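Local coordinates for tailspike protein (Acinetobacter phage vB_ApiP_P1, PDB 6E1R) that forms a trimeric phage tailspike, classed as a hydrolase, that probably binds and cleaves surface polysaccharide of its Acinetobacter host, at residues S203-I208 against N230-K235; R467-A472 against V486-V491. All coordinates share one frame; numbering follows the deposited sequence.

Interaction 1 (S203-I208 against N230-K235); sequences SLRYGI and NSIGFK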
ATOM      1  N   SER A 203     -11.495  -6.869 -29.074  1.00 40.89           N
ATOM      2  CA  SER A 203     -11.592  -6.557 -30.493  1.00 43.41           C
ATOM      3  C   SER A 203     -10.866  -5.267 -30.845  1.00 39.82           C
ATOM      4  O   SER A 203     -10.479  -5.083 -32.004  1.00 41.15           O
ATOM      5  CB  SER A 203     -13.060  -6.461 -30.911  1.00 42.74           C
ATOM      6  OG  SER A 203     -13.765  -5.543 -30.092  1.00 43.55           O
ATOM      7  N   LEU A 204     -10.675  -4.379 -29.875  1.00 36.59           N
ATOM      8  CA  LEU A 204      -9.946  -3.144 -30.111  1.00 41.32           C
ATOM      9  C   LEU A 204      -8.479  -3.434 -30.402  1.00 41.01           C
ATOM     10  O   LEU A 204      -7.898  -4.399 -29.896  1.00 40.43           O
ATOM     11  CB  LEU A 204     -10.052  -2.226 -28.893  1.00 37.93           C
ATOM     12  CG  LEU A 204     -11.420  -1.631 -28.561  1.00 38.63           C
ATOM     13  CD1 LEU A 204     -11.396  -1.007 -27.172  1.00 33.04           C
ATOM     14  CD2 LEU A 204     -11.830  -0.606 -29.606  1.00 37.67           C
ATOM     15  N   ARG A 205      -7.878  -2.585 -31.238  1.00 44.03           N
ATOM     16  CA  ARG A 205      -6.436  -2.662 -31.448  1.00 45.72           C
ATOM     17  C   ARG A 205      -5.681  -2.134 -30.235  1.00 47.26           C
ATOM     18  O   ARG A 205      -4.690  -2.734 -29.800  1.00 46.13           O
ATOM     19  CB  ARG A 205      -6.047  -1.892 -32.709  1.00 47.19           C
ATOM     20  CG  ARG A 205      -4.562  -1.924 -33.023  1.00 45.36           C
ATOM     21  CD  ARG A 205      -4.057  -3.343 -33.202  1.00 46.03           C
ATOM     22  NE  ARG A 205      -2.623  -3.375 -33.466  1.00 45.45           N
ATOM     23  CZ  ARG A 205      -1.693  -3.447 -32.520  1.00 47.76           C
ATOM     24  NH1 ARG A 205      -2.048  -3.490 -31.243  1.00 47.40           N
ATOM     25  NH2 ARG A 205      -0.408  -3.471 -32.848  1.00 49.25           N
ATOM     26  N   TYR A 206      -6.140  -1.018 -29.673  1.00 45.87           N
ATOM     27  CA  TYR A 206      -5.612  -0.475 -28.430  1.00 43.31           C
ATOM     28  C   TYR A 206      -6.777  -0.154 -27.510  1.00 45.34           C
ATOM     29  O   TYR A 206      -7.776   0.423 -27.951  1.00 52.56           O
ATOM     30  CB  TYR A 206      -4.779   0.789 -28.674  1.00 45.20           C
ATOM     31  CG  TYR A 206      -3.674   0.620 -29.688  1.00 48.41           C
ATOM     32  CD1 TYR A 206      -2.453   0.065 -29.329  1.00 48.90           C
ATOM     33  CD2 TYR A 206      -3.849   1.025 -31.003  1.00 52.30           C
ATOM     34  CE1 TYR A 206      -1.441  -0.087 -30.254  1.00 50.83           C
ATOM     35  CE2 TYR A 206      -2.843   0.878 -31.935  1.00 55.82           C
ATOM     36  CZ  TYR A 206      -1.642   0.321 -31.556  1.00 54.45           C
ATOM     37  OH  TYR A 206      -0.639   0.174 -32.485  1.00 56.88           O
ATOM     38  N   GLY A 207      -6.657  -0.536 -26.242  1.00 44.75           N
ATOM     39  CA  GLY A 207      -7.664  -0.160 -25.271  1.00 44.33           C
ATOM     40  C   GLY A 207      -7.706   1.344 -25.103  1.00 47.64           C
ATOM     41  O   GLY A 207      -8.756   1.971 -25.272  1.00 48.78           O
ATOM     42  N   ILE A 208      -6.558   1.932 -24.765  1.00 44.86           N
ATOM     43  CA  ILE A 208      -6.399   3.379 -24.673  1.00 37.72           C
ATOM     44  C   ILE A 208      -5.090   3.745 -25.359  1.00 37.81           C
ATOM     45  O   ILE A 208      -4.022   3.278 -24.947  1.00 42.34           O
ATOM     46  CB  ILE A 208      -6.395   3.880 -23.219  1.00 31.46           C
ATOM     47  CG1 ILE A 208      -7.743   3.604 -22.549  1.00 31.01           C
ATOM     48  CG2 ILE A 208      -6.070   5.365 -23.171  1.00 33.30           C
ATOM     49  CD1 ILE A 208      -7.808   4.059 -21.109  1.00 32.48           C
ATOM     50  N   ASN A 230      -9.851 -10.785 -32.955  1.00 47.68           N
ATOM     51  CA  ASN A 230      -8.777  -9.834 -33.229  1.00 45.65           C
ATOM     52  C   ASN A 230      -7.537 -10.618 -33.640  1.00 47.83           C
ATOM     53  O   ASN A 230      -6.963 -11.356 -32.830  1.00 50.04           O
ATOM     54  CB  ASN A 230      -8.502  -8.963 -32.003  1.00 41.58           C
ATOM     55  CG  ASN A 230      -7.456  -7.887 -32.253  1.00 43.04           C
ATOM     56  OD1 ASN A 230      -6.633  -7.992 -33.163  1.00 43.35           O
ATOM     57  ND2 ASN A 230      -7.483  -6.843 -31.432  1.00 40.21           N
ATOM     58  N   SER A 231      -7.123 -10.449 -34.896  1.00 45.32           N
ATOM     59  CA  SER A 231      -5.937 -11.102 -35.428  1.00 48.20           C
ATOM     60  C   SER A 231      -4.739 -10.168 -35.532  1.00 52.85           C
ATOM     61  O   SER A 231      -3.613 -10.645 -35.700  1.00 59.99           O
ATOM     62  CB  SER A 231      -6.232 -11.700 -36.808  1.00 49.07           C
ATOM     63  OG  SER A 231      -6.647 -10.696 -37.717  1.00 66.60           O
ATOM     64  N   ILE A 232      -4.948  -8.856 -35.423  1.00 48.31           N
ATOM     65  CA  ILE A 232      -3.837  -7.921 -35.557  1.00 47.18           C
ATOM     66  C   ILE A 232      -3.102  -7.767 -34.233  1.00 49.07           C
ATOM     67  O   ILE A 232      -1.867  -7.730 -34.196  1.00 56.64           O
ATOM     68  CB  ILE A 232      -4.347  -6.570 -36.092  1.00 49.72           C
ATOM     69  CG1 ILE A 232      -5.014  -6.762 -37.458  1.00 55.80           C
ATOM     70  CG2 ILE A 232      -3.212  -5.560 -36.180  1.00 43.04           C
ATOM     71  CD1 ILE A 232      -5.533  -5.482 -38.081  1.00 57.53           C
ATOM     72  N   GLY A 233      -3.834  -7.678 -33.137  1.00 43.26           N
ATOM     73  CA  GLY A 233      -3.246  -7.580 -31.815  1.00 38.62           C
ATOM     74  C   GLY A 233      -4.078  -6.682 -30.922  1.00 44.30           C
ATOM     75  O   GLY A 233      -4.867  -5.854 -31.379  1.00 53.74           O
ATOM     76  N   PHE A 234      -3.898  -6.851 -29.615  1.00 40.14           N
ATOM     77  CA  PHE A 234      -4.590  -6.034 -28.626  1.00 36.25           C
ATOM     78  C   PHE A 234      -3.587  -5.574 -27.583  1.00 40.41           C
ATOM     79  O   PHE A 234      -2.910  -6.400 -26.962  1.00 40.64           O
ATOM     80  CB  PHE A 234      -5.734  -6.804 -27.961  1.00 33.40           C
ATOM     81  CG  PHE A 234      -6.298  -6.118 -26.747  1.00 37.14           C
ATOM     82  CD1 PHE A 234      -7.193  -5.068 -26.881  1.00 39.05           C
ATOM     83  CD2 PHE A 234      -5.936  -6.523 -25.472  1.00 34.56           C
ATOM     84  CE1 PHE A 234      -7.712  -4.432 -25.769  1.00 36.95           C
ATOM     85  CE2 PHE A 234      -6.453  -5.891 -24.356  1.00 36.16           C
ATOM     86  CZ  PHE A 234      -7.342  -4.845 -24.506  1.00 39.75           C
ATOM     87  N   LYS A 235      -3.505  -4.264 -27.386  1.00 44.34           N
ATOM     88  CA  LYS A 235      -2.700  -3.667 -26.332  1.00 43.11           C
ATOM     89  C   LYS A 235      -3.622  -2.862 -25.430  1.00 47.26           C
ATOM     90  O   LYS A 235      -4.477  -2.116 -25.919  1.00 46.88           O
ATOM     91  CB  LYS A 235      -1.586  -2.784 -26.903  1.00 41.84           C
ATOM     92  CG  LYS A 235      -0.741  -2.101 -25.836  1.00 38.65           C
ATOM     93  CD  LYS A 235       0.410  -1.316 -26.442  1.00 39.55           C
ATOM     94  CE  LYS A 235       1.405  -2.245 -27.120  1.00 37.99           C
ATOM     95  NZ  LYS A 235       2.545  -1.507 -27.731  1.00 38.35           N
TER
HETATM   96  O   HOH W   1       1.506  -1.495 -30.449  1.00 26.97           O
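Arg205 to Gly207 and Phe234 to Lys235 meet at a corner shared by successive coils of a parallel beta-helix, and the backbone of Lys235 is held by both its N and its O. Its N donates to Arg205 O (3.1 Å), while its O receives Gly207 N (2.7 Å) nearly head-on, the C=O...N angle being 163°. A parallel bridge has this form: one residue bonds to the neighbours before and after its partner, here Tyr206. Both partners send their side chains to the same face, with Tyr206 CD1 3.8 Å from Lys235 CB. Farther out a water accepts from Lys235 NZ and makes a weak bond to Tyr206 OH, although the ammonium is chiefly held by salt bridges to Glu268 and Asp264. Residues 230-235 lead into strand 235-239 of the beta-helix. Arg205 bends at chi2 (59°), and its CD comes 3.2 Å from Gly233 O; NE lies 3.5 Å from Ile232 CG2, the two side chains crossing at about a right angle. Gly233 CA lies over one face of the guanidinium and Tyr206 OH over the opposite one, both offset toward the rim, while NH1 pairs with Asp263. Within its own loop Asn230 forms an Asx motif, OD1 accepting from Gly233 N at 2.8 Å, and its ND2 donates to Gly233 O from above that carbonyl's plane. The Phe234 ring turns its edge to Leu204 O, 3.2 Å from CD1.

Interaction 2 (R467-A472 against V486-V491); sequences RLLVNA and VYELLV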
ATOM      1  N   ARG A 467      45.406  -4.826  14.702  1.00 40.84           N
ATOM      2  CA  ARG A 467      45.926  -6.145  14.380  1.00 42.83           C
ATOM      3  C   ARG A 467      45.690  -6.453  12.906  1.00 44.96           C
ATOM      4  O   ARG A 467      44.689  -6.031  12.320  1.00 41.79           O
ATOM      5  CB  ARG A 467      45.240  -7.196  15.261  1.00 42.02           C
ATOM      6  CG  ARG A 467      45.867  -8.572  15.291  1.00 47.16           C
ATOM      7  CD  ARG A 467      44.870  -9.547  15.897  1.00 53.84           C
ATOM      8  NE  ARG A 467      44.213  -8.973  17.070  1.00 62.67           N
ATOM      9  CZ  ARG A 467      42.976  -9.271  17.460  1.00 68.30           C
ATOM     10  NH1 ARG A 467      42.250 -10.138  16.770  1.00 72.14           N
ATOM     11  NH2 ARG A 467      42.462  -8.697  18.539  1.00 66.30           N
ATOM     12  N   LEU A 468      46.622  -7.196  12.308  1.00 47.03           N
ATOM     13  CA  LEU A 468      46.538  -7.580  10.904  1.00 40.59           C
ATOM     14  C   LEU A 468      46.736  -9.081  10.770  1.00 40.36           C
ATOM     15  O   LEU A 468      47.722  -9.629  11.276  1.00 45.94           O
ATOM     16  CB  LEU A 468      47.577  -6.843  10.051  1.00 36.71           C
ATOM     17  CG  LEU A 468      47.651  -5.319  10.141  1.00 34.41           C
ATOM     18  CD1 LEU A 468      48.731  -4.796   9.208  1.00 30.68           C
ATOM     19  CD2 LEU A 468      46.306  -4.695   9.808  1.00 34.97           C
ATOM     20  N   LEU A 469      45.806  -9.741  10.086  1.00 32.34           N
ATOM     21  CA  LEU A 469      45.928 -11.150   9.725  1.00 30.94           C
ATOM     22  C   LEU A 469      46.131 -11.229   8.218  1.00 37.17           C
ATOM     23  O   LEU A 469      45.229 -10.887   7.447  1.00 40.92           O
ATOM     24  CB  LEU A 469      44.692 -11.937  10.155  1.00 30.22           C
ATOM     25  CG  LEU A 469      44.691 -13.431   9.821  1.00 31.94           C
ATOM     26  CD1 LEU A 469      45.848 -14.145  10.502  1.00 28.53           C
ATOM     27  CD2 LEU A 469      43.361 -14.064  10.207  1.00 33.79           C
ATOM     28  N   VAL A 470      47.310 -11.681   7.797  1.00 36.77           N
ATOM     29  CA  VAL A 470      47.669 -11.748   6.385  1.00 32.52           C
ATOM     30  C   VAL A 470      47.807 -13.207   5.982  1.00 33.22           C
ATOM     31  O   VAL A 470      48.549 -13.967   6.617  1.00 34.66           O
ATOM     32  CB  VAL A 470      48.967 -10.981   6.088  1.00 26.76           C
ATOM     33  CG1 VAL A 470      49.244 -11.002   4.598  1.00 26.88           C
ATOM     34  CG2 VAL A 470      48.870  -9.553   6.596  1.00 30.13           C
ATOM     35  N   ASN A 471      47.096 -13.596   4.928  1.00 39.94           N
ATOM     36  CA  ASN A 471      47.218 -14.919   4.329  1.00 37.32           C
ATOM     37  C   ASN A 471      47.801 -14.734   2.935  1.00 38.39           C
ATOM     38  O   ASN A 471      47.099 -14.297   2.015  1.00 46.29           O
ATOM     39  CB  ASN A 471      45.868 -15.632   4.278  1.00 33.19           C
ATOM     40  CG  ASN A 471      45.973 -17.049   3.742  1.00 35.46           C
ATOM     41  OD1 ASN A 471      44.976 -17.647   3.338  1.00 37.25           O
ATOM     42  ND2 ASN A 471      47.182 -17.598   3.747  1.00 36.80           N
ATOM     43  N   ALA A 472      49.080 -15.061   2.781  1.00 31.29           N
ATOM     44  CA  ALA A 472      49.765 -14.954   1.503  1.00 30.57           C
ATOM     45  C   ALA A 472      49.795 -16.317   0.830  1.00 31.81           C
ATOM     46  O   ALA A 472      50.053 -17.336   1.477  1.00 35.49           O
ATOM     47  CB  ALA A 472      51.188 -14.423   1.683  1.00 27.80           C
ATOM     48  N   VAL A 486      50.306 -17.786   6.867  1.00 38.78           N
ATOM     49  CA  VAL A 486      49.515 -16.835   7.635  1.00 39.14           C
ATOM     50  C   VAL A 486      50.447 -16.072   8.567  1.00 38.50           C
ATOM     51  O   VAL A 486      51.407 -16.637   9.101  1.00 34.78           O
ATOM     52  CB  VAL A 486      48.381 -17.523   8.425  1.00 39.22           C
ATOM     53  CG1 VAL A 486      47.397 -18.171   7.470  1.00 38.20           C
ATOM     54  CG2 VAL A 486      48.941 -18.551   9.390  1.00 45.68           C
ATOM     55  N   TYR A 487      50.173 -14.783   8.741  1.00 37.50           N
ATOM     56  CA  TYR A 487      50.979 -13.914   9.583  1.00 34.73           C
ATOM     57  C   TYR A 487      50.062 -13.095  10.479  1.00 35.49           C
ATOM     58  O   TYR A 487      49.023 -12.603  10.032  1.00 36.59           O
ATOM     59  CB  TYR A 487      51.858 -12.980   8.742  1.00 37.75           C
ATOM     60  CG  TYR A 487      52.737 -13.694   7.736  1.00 38.97           C
ATOM     61  CD1 TYR A 487      52.242 -14.056   6.489  1.00 41.76           C
ATOM     62  CD2 TYR A 487      54.060 -13.996   8.027  1.00 42.95           C
ATOM     63  CE1 TYR A 487      53.036 -14.706   5.565  1.00 43.15           C
ATOM     64  CE2 TYR A 487      54.864 -14.645   7.106  1.00 41.60           C
ATOM     65  CZ  TYR A 487      54.345 -14.997   5.877  1.00 41.17           C
ATOM     66  OH  TYR A 487      55.136 -15.642   4.956  1.00 40.43           O
ATOM     67  N   GLU A 488      50.452 -12.951  11.741  1.00 37.47           N
ATOM     68  CA  GLU A 488      49.704 -12.167  12.715  1.00 35.82           C
ATOM     69  C   GLU A 488      50.553 -10.963  13.097  1.00 36.45           C
ATOM     70  O   GLU A 488      51.640 -11.123  13.661  1.00 39.91           O
ATOM     71  CB  GLU A 488      49.367 -13.010  13.946  1.00 43.82           C
ATOM     72  CG  GLU A 488      48.456 -12.334  14.957  1.00 51.66           C
ATOM     73  CD  GLU A 488      46.983 -12.504  14.623  1.00 49.86           C
ATOM     74  OE1 GLU A 488      46.651 -12.691  13.432  1.00 45.82           O
ATOM     75  OE2 GLU A 488      46.154 -12.463  15.557  1.00 47.30           O
ATOM     76  N   LEU A 489      50.060  -9.764  12.792  1.00 31.98           N
ATOM     77  CA  LEU A 489      50.849  -8.547  12.930  1.00 32.69           C
ATOM     78  C   LEU A 489      50.118  -7.537  13.801  1.00 38.31           C
ATOM     79  O   LEU A 489      48.919  -7.306  13.620  1.00 41.62           O
ATOM     80  CB  LEU A 489      51.152  -7.930  11.560  1.00 27.32           C
ATOM     81  CG  LEU A 489      51.773  -8.856  10.513  1.00 26.65           C
ATOM     82  CD1 LEU A 489      51.870  -8.153   9.168  1.00 26.63           C
ATOM     83  CD2 LEU A 489      53.140  -9.348  10.967  1.00 26.65           C
ATOM     84  N   LEU A 490      50.849  -6.936  14.737  1.00 32.17           N
ATOM     85  CA  LEU A 490      50.386  -5.776  15.487  1.00 27.52           C
ATOM     86  C   LEU A 490      51.038  -4.531  14.907  1.00 34.14           C
ATOM     87  O   LEU A 490      52.264  -4.469  14.787  1.00 43.02           O
ATOM     88  CB  LEU A 490      50.729  -5.900  16.971  1.00 27.82           C
ATOM     89  CG  LEU A 490      49.792  -6.722  17.853  1.00 43.46           C
ATOM     90  CD1 LEU A 490      50.218  -6.623  19.312  1.00 41.67           C
ATOM     91  CD2 LEU A 490      48.350  -6.272  17.677  1.00 50.41           C
ATOM     92  N   VAL A 491      50.222  -3.543  14.548  1.00 36.92           N
ATOM     93  CA  VAL A 491      50.722  -2.333  13.914  1.00 37.73           C
ATOM     94  C   VAL A 491      50.172  -1.112  14.635  1.00 43.47           C
ATOM     95  O   VAL A 491      49.061  -1.125  15.175  1.00 45.45           O
ATOM     96  CB  VAL A 491      50.366  -2.277  12.412  1.00 38.63           C
ATOM     97  CG1 VAL A 491      51.041  -3.414  11.662  1.00 35.51           C
ATOM     98  CG2 VAL A 491      48.854  -2.320  12.216  1.00 37.11           C
TER
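Arg467 meets the neighbouring strand first through its CB, 4.0 Å from CD2 of Leu490, its direct partner in the register. With CG anti to the backbone N (chi1 -167°), that atom sits 3.7 Å from Leu489 O, and CD follows to 3.2 Å from Glu488 OE2. There the approach stops short of an ion pair: NE and the same OE2 are 4.3 Å apart, beyond a salt bridge, and the guanidinium and carboxylate planes differ by 33°. The charges find their partners across the trimer instead. Arg467 NE pairs with Glu488 OE2 of the third subunit, and Glu488 OE1 with Arg467 NH1 of the second. At the tip, Arg467 NH1 lies close to the like-charged guanidinium nitrogens of Arg467 in the other two subunits, a cluster that these carboxylates would be expected to offset. The Glu488 chain bends at chi2, and its OE1 also lies against Leu469 CD1.

The two strands, 465-474 and 484-494, form a beta hairpin within the five-stranded antiparallel sheet of the C-terminal domain. Leu468 with Leu489 and Val470 with Tyr487 are its hydrogen-bonded pairs here, each joined by two reciprocal N-H...O bonds; Val470 N to Tyr487 O, at 3.0 Å, is nearly straight (170°). On the face carrying Leu468, Val470, Tyr487 and Leu489 the contacts turn apolar. Leu468 CD1 reaches Val491 CG1 at 3.6 Å, the two side chains crossing at about a right angle, and Val470 CG2 meets Leu489 CD1 at 4.2 Å. Strand 519-523 packs over this face, Trp521 meeting Tyr487 edge-to-face, while Tyr487 OH bonds to Pro517 O and Phe519 N. At the ring's own edge lie Val470 O and Ala472 CB.

Interactions 1 and 2 sit in different parts of the tailspike chain. Interaction 1 fastens neighbouring coils of the parallel beta-helix and involves no other chain of the assembly; interaction 2 lies in an antiparallel hairpin of the C-terminal domain, with one face turned to the other two subunits. They follow one another in sequence and lie on opposite sides of the chain's centre, about 21 Å and 51 Å from it. Their own centres are about 68 Å apart and their nearest atoms about 55 Å, so neither touches the other. The charged side chains of interaction 1 (Arg205, Lys235) pair with acids of the same chain, whereas those of interaction 2 (Arg467, Glu488) pair across subunits.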